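Local atomic coordinates of transcriptional regulator (LacI family) (Clostridium acetobutylicum ATCC 824, PDB entry 3G85), a protein that probably acts as a DNA-binding transcriptional regulator of the LacI family, the modelled part being its periplasmic-binding-protein-like core. Residues A[15-20]-A[58-63]; A[93-98]-A[250-255]; A[192-195]-A[199-202]; A[98-101]-A[107-110]. All coordinates share one frame; numbering follows the deposited sequence.

Contact 1 of 4, residues A[15-20]-A[58-63]; sequences ALYWSS and HLEKGI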
loop_
_atom_site.group_PDB
_atom_site.type_symbol
_atom_site.label_atom_id
_atom_site.label_comp_id
_atom_site.label_asym_id
_atom_site.label_seq_id
_atom_site.Cartn_x
_atom_site.Cartn_y
_atom_site.Cartn_z
ATOM N N ALA A 15 16.263 -8.344 8.916
ATOM C CA ALA A 15 16.340 -6.955 8.460
ATOM C C ALA A 15 15.125 -6.604 7.592
ATOM O O ALA A 15 14.764 -7.358 6.667
ATOM C CB ALA A 15 17.640 -6.704 7.694
ATOM N N LEU A 16 14.522 -5.454 7.887
ATOM C CA LEU A 16 13.520 -4.882 7.017
ATOM C C LEU A 16 14.227 -3.816 6.190
ATOM O O LEU A 16 14.599 -2.762 6.729
ATOM C CB LEU A 16 12.390 -4.259 7.817
ATOM C CG LEU A 16 11.297 -3.535 7.034
ATOM C CD1 LEU A 16 10.520 -4.511 6.120
ATOM C CD2 LEU A 16 10.383 -2.820 8.004
ATOM N N TYR A 17 14.425 -4.103 4.902
ATOM C CA TYR A 17 14.991 -3.096 4.002
ATOM C C TYR A 17 13.901 -2.129 3.531
ATOM O O TYR A 17 12.920 -2.567 2.954
ATOM C CB TYR A 17 15.660 -3.779 2.828
ATOM C CG TYR A 17 16.989 -4.331 3.241
ATOM C CD1 TYR A 17 18.113 -3.510 3.264
ATOM C CD2 TYR A 17 17.109 -5.658 3.692
ATOM C CE1 TYR A 17 19.345 -3.988 3.671
ATOM C CE2 TYR A 17 18.346 -6.171 4.118
ATOM C CZ TYR A 17 19.464 -5.308 4.115
ATOM O OH TYR A 17 20.695 -5.764 4.522
ATOM N N TRP A 18 14.136 -0.828 3.759
ATOM C CA TRP A 18 13.133 0.223 3.587
ATOM C C TRP A 18 13.592 1.246 2.540
ATOM O O TRP A 18 14.418 2.139 2.832
ATOM C CB TRP A 18 12.892 0.948 4.931
ATOM C CG TRP A 18 11.707 1.867 4.855
ATOM C CD1 TRP A 18 11.710 3.217 4.648
ATOM C CD2 TRP A 18 10.328 1.481 5.014
ATOM N NE1 TRP A 18 10.407 3.695 4.640
ATOM C CE2 TRP A 18 9.547 2.637 4.829
ATOM C CE3 TRP A 18 9.678 0.243 5.221
ATOM C CZ2 TRP A 18 8.148 2.619 4.947
ATOM C CZ3 TRP A 18 8.272 0.223 5.282
ATOM C CH2 TRP A 18 7.530 1.411 5.142
ATOM N N SER A 19 13.081 1.086 1.328
ATOM C CA SER A 19 13.423 1.979 0.204
ATOM C C SER A 19 13.036 3.457 0.471
ATOM O O SER A 19 11.973 3.759 1.044
ATOM C CB SER A 19 12.724 1.468 -1.047
ATOM O OG SER A 19 13.109 2.253 -2.155
ATOM N N SER A 20 13.895 4.375 0.043
ATOM C CA SER A 20 13.631 5.811 0.221
ATOM C C SER A 20 12.407 6.314 -0.587
ATOM O O SER A 20 11.884 7.401 -0.317
ATOM C CB SER A 20 14.917 6.610 -0.124
ATOM O OG SER A 20 15.182 6.492 -1.505
ATOM N N HIS A 58 20.925 -3.658 -4.115
ATOM C CA HIS A 58 22.055 -4.489 -4.532
ATOM C C HIS A 58 23.396 -4.183 -3.852
ATOM O O HIS A 58 24.224 -5.072 -3.730
ATOM C CB HIS A 58 22.174 -4.506 -6.072
ATOM C CG HIS A 58 22.686 -3.234 -6.659
ATOM N ND1 HIS A 58 21.860 -2.178 -6.990
ATOM C CD2 HIS A 58 23.943 -2.848 -6.980
ATOM C CE1 HIS A 58 22.591 -1.202 -7.505
ATOM N NE2 HIS A 58 23.860 -1.578 -7.499
ATOM N N LEU A 59 23.586 -2.947 -3.362
ATOM C CA LEU A 59 24.819 -2.523 -2.685
ATOM C C LEU A 59 24.853 -2.845 -1.200
ATOM O O LEU A 59 25.872 -2.607 -0.540
ATOM C CB LEU A 59 25.004 -0.999 -2.842
ATOM C CG LEU A 59 25.013 -0.454 -4.282
ATOM C CD1 LEU A 59 25.047 1.068 -4.283
ATOM C CD2 LEU A 59 26.208 -1.019 -5.038
ATOM N N GLU A 60 23.731 -3.331 -0.657
ATOM C CA GLU A 60 23.602 -3.547 0.772
ATOM C C GLU A 60 24.376 -4.782 1.210
ATOM O O GLU A 60 24.141 -5.880 0.705
ATOM C CB GLU A 60 22.139 -3.681 1.166
ATOM C CG GLU A 60 21.372 -2.342 1.120
ATOM C CD GLU A 60 21.859 -1.367 2.192
ATOM O OE1 GLU A 60 22.232 -1.826 3.292
ATOM O OE2 GLU A 60 21.899 -0.150 1.924
ATOM N N LYS A 61 25.253 -4.590 2.178
ATOM C CA LYS A 61 26.103 -5.669 2.671
ATOM C C LYS A 61 25.380 -6.735 3.503
ATOM O O LYS A 61 25.783 -7.890 3.503
ATOM C CB LYS A 61 27.341 -5.098 3.371
ATOM C CG LYS A 61 28.450 -4.747 2.326
ATOM C CD LYS A 61 29.744 -4.297 2.985
ATOM C CE LYS A 61 30.864 -4.091 1.955
ATOM N NZ LYS A 61 30.581 -2.886 1.094
ATOM N N GLY A 62 24.293 -6.351 4.161
ATOM C CA GLY A 62 23.462 -7.283 4.940
ATOM C C GLY A 62 22.742 -8.364 4.133
ATOM O O GLY A 62 22.131 -9.255 4.719
ATOM N N ILE A 63 22.795 -8.265 2.802
ATOM C CA ILE A 63 22.314 -9.330 1.895
ATOM C C ILE A 63 23.443 -10.012 1.094
ATOM O O ILE A 63 23.172 -10.825 0.205
ATOM C CB ILE A 63 21.148 -8.863 0.925
ATOM C CG1 ILE A 63 21.620 -7.813 -0.090
ATOM C CG2 ILE A 63 19.935 -8.373 1.731
ATOM C CD1 ILE A 63 20.737 -7.679 -1.351
HETATM O O HOH W 1 22.613 -4.010 4.754
#
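Tyr17 stands on strand 13-19, an inner strand of the parallel sheet in the N-terminal subdomain of this periplasmic-binding-protein-like fold, and its ring spans the gap to the loop 58-63, which lies between strands 46-52 and 71-74. With CG anti to the carbonyl carbon (chi1 -77°), the ring is directed at the loop, and Glu60 runs past it in the opposite direction. The bend of Glu60 at chi2 (-67°) lays its chain beside one edge of the ring: CG is 3.7 Å from Tyr17 CE1, and OE1 comes up near the ring plane, 3.6 Å from the same CE1. The carboxylate plane is turned 57° from that of the ring. From an oblique direction, Ile63 brings its CG2 branch to 3.6 Å from Tyr17 CE2. Gly62 meets the phenol oxygen, its CA 3.2 Å from Tyr17 OH, an approach that a residue without a side chain permits. Phe69 and Tyr52 add to the packing round the tyrosine.

One water ties the three polar groups together. It lies in the ring plane, 2.6 Å from Tyr17 OH, donates to Glu60 OE1 at 2.7 Å and accepts from Gly62 N at 2.9 Å. Tyrosine suits the place because its ring fills apolar space while its hydroxyl reaches polar company. The loop is therefore attached to the sheet by van der Waals packing and a shared water, with the phenol, one carboxylate oxygen and one backbone amide meeting at that solvent molecule.

Contact 2 of 4, residues A[93-98]-A[250-255]; sequences PIILFN and GTCISL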
loop_
_atom_site.group_PDB
_atom_site.type_symbol
_atom_site.label_atom_id
_atom_site.label_comp_id
_atom_site.label_asym_id
_atom_site.label_seq_id
_atom_site.Cartn_x
_atom_site.Cartn_y
_atom_site.Cartn_z
ATOM N N PRO A 93 17.243 -16.235 3.617
ATOM C CA PRO A 93 15.871 -16.152 3.117
ATOM C C PRO A 93 15.464 -14.686 2.956
ATOM O O PRO A 93 15.743 -13.869 3.858
ATOM C CB PRO A 93 15.046 -16.758 4.242
ATOM C CG PRO A 93 16.032 -17.528 5.083
ATOM C CD PRO A 93 17.308 -16.799 4.970
ATOM N N ILE A 94 14.805 -14.384 1.838
ATOM C CA ILE A 94 14.310 -13.039 1.536
ATOM C C ILE A 94 12.822 -13.092 1.231
ATOM O O ILE A 94 12.382 -13.857 0.378
ATOM C CB ILE A 94 15.025 -12.397 0.315
ATOM C CG1 ILE A 94 16.545 -12.268 0.572
ATOM C CG2 ILE A 94 14.364 -11.045 -0.042
ATOM C CD1 ILE A 94 17.337 -11.488 -0.465
ATOM N N ILE A 95 12.054 -12.271 1.935
ATOM C CA ILE A 95 10.619 -12.141 1.681
ATOM C C ILE A 95 10.359 -10.816 0.947
ATOM O O ILE A 95 10.762 -9.751 1.422
ATOM C CB ILE A 95 9.853 -12.144 2.989
ATOM C CG1 ILE A 95 10.261 -13.373 3.800
ATOM C CG2 ILE A 95 8.335 -12.195 2.748
ATOM C CD1 ILE A 95 9.568 -13.448 5.043
ATOM N N LEU A 96 9.687 -10.881 -0.189
ATOM C CA LEU A 96 9.271 -9.687 -0.887
ATOM C C LEU A 96 7.900 -9.281 -0.373
ATOM O O LEU A 96 7.011 -10.118 -0.247
ATOM C CB LEU A 96 9.191 -9.939 -2.393
ATOM C CG LEU A 96 10.511 -10.423 -3.006
ATOM C CD1 LEU A 96 10.319 -10.563 -4.561
ATOM C CD2 LEU A 96 11.610 -9.443 -2.662
ATOM N N PHE A 97 7.723 -7.995 -0.098
ATOM C CA PHE A 97 6.448 -7.490 0.359
ATOM C C PHE A 97 5.670 -6.936 -0.828
ATOM O O PHE A 97 6.141 -6.006 -1.529
ATOM C CB PHE A 97 6.698 -6.413 1.427
ATOM C CG PHE A 97 5.494 -6.077 2.246
ATOM C CD1 PHE A 97 5.304 -6.676 3.478
ATOM C CD2 PHE A 97 4.577 -5.121 1.805
ATOM C CE1 PHE A 97 4.195 -6.353 4.273
ATOM C CE2 PHE A 97 3.450 -4.797 2.595
ATOM C CZ PHE A 97 3.273 -5.434 3.830
ATOM N N ASN A 98 4.491 -7.509 -1.066
ATOM C CA ASN A 98 3.603 -7.161 -2.168
ATOM C C ASN A 98 4.239 -7.224 -3.563
ATOM O O ASN A 98 4.117 -6.279 -4.355
ATOM C CB ASN A 98 2.974 -5.764 -1.934
ATOM C CG ASN A 98 1.566 -5.655 -2.492
ATOM O OD1 ASN A 98 0.902 -6.659 -2.777
ATOM N ND2 ASN A 98 1.100 -4.424 -2.648
ATOM N N GLY A 250 3.679 -9.139 10.390
ATOM C CA GLY A 250 3.743 -10.271 11.316
ATOM C C GLY A 250 3.911 -11.564 10.533
ATOM O O GLY A 250 4.718 -12.436 10.910
ATOM N N THR A 251 3.161 -11.710 9.445
ATOM C CA THR A 251 3.248 -12.946 8.636
ATOM C C THR A 251 4.627 -13.136 7.979
ATOM O O THR A 251 5.109 -14.271 7.806
ATOM C CB THR A 251 2.126 -13.008 7.581
ATOM O OG1 THR A 251 0.868 -13.035 8.246
ATOM C CG2 THR A 251 2.235 -14.271 6.735
ATOM N N CYS A 252 5.276 -12.028 7.603
ATOM C CA CYS A 252 6.664 -12.072 7.139
ATOM C C CYS A 252 7.571 -12.803 8.139
ATOM O O CYS A 252 8.348 -13.667 7.744
ATOM C CB CYS A 252 7.197 -10.644 6.852
ATOM S SG CYS A 252 6.481 -9.895 5.373
ATOM N N ILE A 253 7.479 -12.461 9.423
ATOM C CA ILE A 253 8.266 -13.153 10.457
ATOM C C ILE A 253 7.953 -14.663 10.510
ATOM O O ILE A 253 8.868 -15.474 10.640
ATOM C CB ILE A 253 8.016 -12.528 11.847
ATOM C CG1 ILE A 253 8.475 -11.054 11.836
ATOM C CG2 ILE A 253 8.623 -13.397 12.992
ATOM C CD1 ILE A 253 8.369 -10.366 13.186
ATOM N N SER A 254 6.670 -15.020 10.408
ATOM C CA SER A 254 6.250 -16.431 10.398
ATOM C C SER A 254 6.926 -17.186 9.286
ATOM O O SER A 254 7.411 -18.312 9.518
ATOM C CB SER A 254 4.737 -16.573 10.184
ATOM O OG SER A 254 4.014 -16.035 11.267
ATOM N N LEU A 255 6.895 -16.603 8.089
ATOM C CA LEU A 255 7.534 -17.189 6.921
ATOM C C LEU A 255 9.042 -17.325 7.142
ATOM O O LEU A 255 9.625 -18.377 6.859
ATOM C CB LEU A 255 7.293 -16.358 5.665
ATOM C CG LEU A 255 5.917 -16.318 5.022
ATOM C CD1 LEU A 255 6.070 -15.760 3.606
ATOM C CD2 LEU A 255 5.308 -17.726 4.990
#
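Ile95 is the main bump on strand 94-97, and it presses into helix 245-260 between Cys252 and Leu255, residues one turn apart on the side facing the sheet. Its longer branch points at the helix backbone: CD1 comes to 3.0 Å from Cys252 O, a tight fit, and also rests 3.7 Å from Leu255 CB. The shorter branch, CG2, lies 4.0 Å from Cys252 SG, so the two arms of the isoleucine divide the hollow between them. A branched residue suits this, because one side chain can fill two directions at once.

Cys252 is a small knob in return. A chi1 of -72° sets SG beside the backbone N, and the sulfur drops between Ile95 and Phe97, 3.9 Å from Phe97 CD1. It meets the ring at the edge, 5.2 Å from SG to the ring centroid, in a sulfur-aromatic contact. Val107 of the neighbouring strand also touches Cys252 and Leu255, while Phe30 meets the Phe97 ring farther on.

The helix runs nearly antiparallel to the strand, at 155°, and the axes of the two short segments approach to 9.3 Å. Such apolar packing of a helix on a parallel sheet is characteristic of the alpha/beta sandwich that forms each subdomain of LacI-family cores.

Contact 3 of 4, residues A[192-195]-A[199-202]; sequences LFCN and IALG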
loop_
_atom_site.group_PDB
_atom_site.type_symbol
_atom_site.label_atom_id
_atom_site.label_comp_id
_atom_site.label_asym_id
_atom_site.label_seq_id
_atom_site.Cartn_x
_atom_site.Cartn_y
_atom_site.Cartn_z
ATOM N N LEU A 192 -15.359 9.918 -5.728
ATOM C CA LEU A 192 -13.939 10.178 -5.821
ATOM C C LEU A 192 -13.140 9.036 -5.206
ATOM O O LEU A 192 -13.340 8.702 -4.055
ATOM C CB LEU A 192 -13.598 11.513 -5.119
ATOM C CG LEU A 192 -12.094 11.846 -5.059
ATOM C CD1 LEU A 192 -11.515 12.148 -6.452
ATOM C CD2 LEU A 192 -11.857 13.019 -4.110
ATOM N N PHE A 193 -12.250 8.453 -5.997
ATOM C CA PHE A 193 -11.281 7.479 -5.523
ATOM C C PHE A 193 -9.925 8.151 -5.276
ATOM O O PHE A 193 -9.385 8.818 -6.160
ATOM C CB PHE A 193 -11.141 6.380 -6.571
ATOM C CG PHE A 193 -10.079 5.355 -6.269
ATOM C CD1 PHE A 193 -10.246 4.449 -5.203
ATOM C CD2 PHE A 193 -8.962 5.255 -7.082
ATOM C CE1 PHE A 193 -9.302 3.460 -4.960
ATOM C CE2 PHE A 193 -7.976 4.247 -6.835
ATOM C CZ PHE A 193 -8.162 3.368 -5.764
ATOM N N CYS A 194 -9.367 7.969 -4.083
ATOM C CA CYS A 194 -7.994 8.455 -3.820
ATOM C C CYS A 194 -7.114 7.251 -3.565
ATOM O O CYS A 194 -7.466 6.406 -2.753
ATOM C CB CYS A 194 -7.947 9.373 -2.601
ATOM S SG CYS A 194 -8.959 10.877 -2.742
ATOM N N ASN A 195 -5.987 7.158 -4.241
ATOM C CA ASN A 195 -5.181 5.941 -4.072
ATOM C C ASN A 195 -4.227 6.039 -2.875
ATOM O O ASN A 195 -3.331 5.198 -2.718
ATOM C CB ASN A 195 -4.483 5.496 -5.391
ATOM C CG ASN A 195 -3.277 6.357 -5.770
ATOM O OD1 ASN A 195 -3.086 7.448 -5.253
ATOM N ND2 ASN A 195 -2.446 5.850 -6.696
ATOM N N ILE A 199 -3.766 11.539 0.678
ATOM C CA ILE A 199 -4.388 12.332 -0.360
ATOM C C ILE A 199 -5.816 12.651 0.059
ATOM O O ILE A 199 -6.267 13.806 -0.030
ATOM C CB ILE A 199 -4.300 11.600 -1.722
ATOM C CG1 ILE A 199 -2.870 11.720 -2.298
ATOM C CG2 ILE A 199 -5.376 12.118 -2.694
ATOM C CD1 ILE A 199 -2.670 10.909 -3.531
ATOM N N ALA A 200 -6.542 11.641 0.520
ATOM C CA ALA A 200 -7.946 11.836 0.933
ATOM C C ALA A 200 -8.093 12.830 2.083
ATOM O O ALA A 200 -9.023 13.648 2.104
ATOM C CB ALA A 200 -8.568 10.484 1.316
ATOM N N LEU A 201 -7.164 12.793 3.028
ATOM C CA LEU A 201 -7.230 13.735 4.155
ATOM C C LEU A 201 -7.035 15.189 3.701
ATOM O O LEU A 201 -7.745 16.095 4.177
ATOM C CB LEU A 201 -6.199 13.393 5.224
ATOM C CG LEU A 201 -6.495 12.077 5.956
ATOM C CD1 LEU A 201 -5.277 11.745 6.843
ATOM C CD2 LEU A 201 -7.872 12.109 6.724
ATOM N N GLY A 202 -6.140 15.389 2.745
ATOM C CA GLY A 202 -5.933 16.715 2.155
ATOM C C GLY A 202 -7.165 17.184 1.379
ATOM O O GLY A 202 -7.554 18.365 1.449
#
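Rotation about chi1 of Cys194 (-61°) swings SG to the backbone-N side and aims the sulfur at the first turn of helix 197-209, where Ile199 turns its CG2 branch back to meet it. The two belong to the beta-alpha-beta unit 191-194, 197-209, 219-224, in the Rossmann-like C-terminal subdomain, where the chain leaves a strand and folds into the following helix almost at once. Ile199 CG2 touches both side-chain atoms of the cysteine, at 3.8 Å from Cys194 CB and 3.8 Å from Cys194 SG. Ala200 offers the second surface: its CA lies 3.9 Å from Cys194 SG. Small residues suit this tight strand-to-helix turn, since the backbones come to 5.8 Å between Cys194 CA and Ala200 CA.

The buried Asn195, just after the strand, behaves differently. Its CG sits between the backbone N and carbonyl carbon (chi1 75°), which brings the amide round although its CB starts away from the helix. OD1 accepts a hydrogen bond from Thr135 N, just past strand 131-134, and so the oxygen is satisfied within the interior. Ile133, on that neighbouring strand, also touches Ile199. The isoleucine's other arm ends beside this same amide, with Ile199 CD1 3.9 Å from Asn195 OD1.

Contact 4 of 4, residues A[98-101]-A[107-110]; sequences NRLS and VNVD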
loop_
_atom_site.group_PDB
_atom_site.type_symbol
_atom_site.label_atom_id
_atom_site.label_comp_id
_atom_site.label_asym_id
_atom_site.label_seq_id
_atom_site.Cartn_x
_atom_site.Cartn_y
_atom_site.Cartn_z
ATOM N N ASN A 98 4.491 -7.509 -1.066
ATOM C CA ASN A 98 3.603 -7.161 -2.168
ATOM C C ASN A 98 4.239 -7.224 -3.563
ATOM O O ASN A 98 4.117 -6.279 -4.355
ATOM C CB ASN A 98 2.974 -5.764 -1.934
ATOM C CG ASN A 98 1.566 -5.655 -2.492
ATOM O OD1 ASN A 98 0.902 -6.659 -2.777
ATOM N ND2 ASN A 98 1.100 -4.424 -2.648
ATOM N N ARG A 99 4.937 -8.317 -3.846
ATOM C CA ARG A 99 5.434 -8.610 -5.179
ATOM C C ARG A 99 5.315 -10.066 -5.337
ATOM O O ARG A 99 5.983 -10.796 -4.608
ATOM C CB ARG A 99 6.936 -8.381 -5.278
ATOM C CG ARG A 99 7.339 -7.065 -5.174
ATOM C CD ARG A 99 7.231 -6.326 -6.509
ATOM N NE ARG A 99 7.822 -5.022 -6.236
ATOM C CZ ARG A 99 7.303 -4.124 -5.408
ATOM N NH1 ARG A 99 6.128 -4.357 -4.800
ATOM N NH2 ARG A 99 7.942 -2.987 -5.198
ATOM N N LEU A 100 4.545 -10.516 -6.314
ATOM C CA LEU A 100 4.588 -11.918 -6.638
ATOM C C LEU A 100 5.936 -12.312 -7.289
ATOM O O LEU A 100 6.558 -11.532 -7.996
ATOM C CB LEU A 100 3.358 -12.377 -7.430
ATOM C CG LEU A 100 3.159 -13.914 -7.476
ATOM C CD1 LEU A 100 3.316 -14.617 -6.090
ATOM C CD2 LEU A 100 1.839 -14.309 -8.168
ATOM N N SER A 101 6.401 -13.506 -6.962
ATOM C CA SER A 101 7.658 -14.002 -7.460
ATOM C C SER A 101 7.547 -15.515 -7.629
ATOM O O SER A 101 6.873 -16.184 -6.851
ATOM C CB SER A 101 8.774 -13.666 -6.491
ATOM O OG SER A 101 10.030 -14.182 -6.947
ATOM N N VAL A 107 4.700 -11.923 0.795
ATOM C CA VAL A 107 3.444 -11.640 1.479
ATOM C C VAL A 107 2.821 -10.441 0.732
ATOM O O VAL A 107 3.427 -9.352 0.676
ATOM C CB VAL A 107 3.688 -11.342 3.008
ATOM C CG1 VAL A 107 2.439 -10.945 3.727
ATOM C CG2 VAL A 107 4.276 -12.573 3.735
ATOM N N ASN A 108 1.658 -10.655 0.136
ATOM C CA ASN A 108 1.067 -9.702 -0.813
ATOM C C ASN A 108 -0.374 -9.439 -0.473
ATOM O O ASN A 108 -0.947 -10.112 0.382
ATOM C CB ASN A 108 1.116 -10.228 -2.256
ATOM C CG ASN A 108 2.494 -10.762 -2.673
ATOM O OD1 ASN A 108 2.573 -11.770 -3.381
ATOM N ND2 ASN A 108 3.551 -10.135 -2.243
ATOM N N VAL A 109 -0.961 -8.430 -1.108
ATOM C CA VAL A 109 -2.384 -8.195 -0.930
ATOM C C VAL A 109 -3.000 -8.278 -2.323
ATOM O O VAL A 109 -2.316 -8.077 -3.328
ATOM C CB VAL A 109 -2.659 -6.862 -0.160
ATOM C CG1 VAL A 109 -2.241 -5.660 -1.039
ATOM C CG2 VAL A 109 -4.139 -6.759 0.317
ATOM N N ASP A 110 -4.278 -8.621 -2.429
ATOM C CA ASP A 110 -4.877 -8.666 -3.786
ATOM C C ASP A 110 -5.259 -7.275 -4.260
ATOM O O ASP A 110 -6.354 -6.784 -3.993
ATOM C CB ASP A 110 -6.067 -9.614 -3.886
ATOM C CG ASP A 110 -6.406 -9.957 -5.371
ATOM O OD1 ASP A 110 -6.221 -9.104 -6.275
ATOM O OD2 ASP A 110 -6.855 -11.088 -5.641
#
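Asn98, directly after strand 94-97, is joined to strand 105-109 by two nearly straight hydrogen bonds, one from its backbone and one to its side chain. Asn98 N gives its hydrogen to Val107 O at 2.8 Å, continuing the pairing of the parallel strands. Asn98 itself has a left-handed backbone conformation, and its side-chain amide takes over: Asn98 OD1 accepts from Val109 N at 3.1 Å, with an N-H...O angle of 172°. The donor stands well above the amide plane, 48° out of it. Asn111 ND2 is a second donor to the same oxygen, so two bonds grip it. A short side chain with a carbonyl can thus replace the peptide oxygen that a continuing strand would have supplied.

Asn98 O is also used. Arg99 NH1 donates to it at 2.8 Å and lies with its guanidinium plane directed at the oxygen, while Arg99 NH2 is held by Ile77 O and Asn76 OD1.

As modelled, Asn108 OD1 is paired with Ser106 OG, but Asn108 ND2 then lies 2.8 Å from Arg99 N, donor facing donor, which leaves the assignment of that amide's ends doubtful.

Asn98 also touches Ala141 and Arg145 of helix 140-155, in the other subdomain, and a glycerol, probably from the crystallisation liquor, lies about 4 Å from its side chain. The chemistry is consistent with a polar strand end facing the interdomain cleft, where LacI-family relatives bind effectors.

Overall arrangement
Contacts 1, 2 and 4 all reach the parallel sheet of one subdomain, whereas contact 3 belongs to the other sheet, across the chain's centre; its centre is about 31 Å from that of contact 1. Contacts 2 and 4 are neighbours that share Asn98, and the adjacent strands 94-97 and 105-109 join them, with Leu96 O and Val107 N probably hydrogen-bonded. The first three are buried and contact 4 only partly so. Chemistry follows place: helix-on-sheet packing in contacts 2 and 3 is apolar and centred on cysteine and isoleucine, contact 1 mixes an aromatic ring with a bridging water, and contact 4, at a strand end, relies on direct hydrogen bonds.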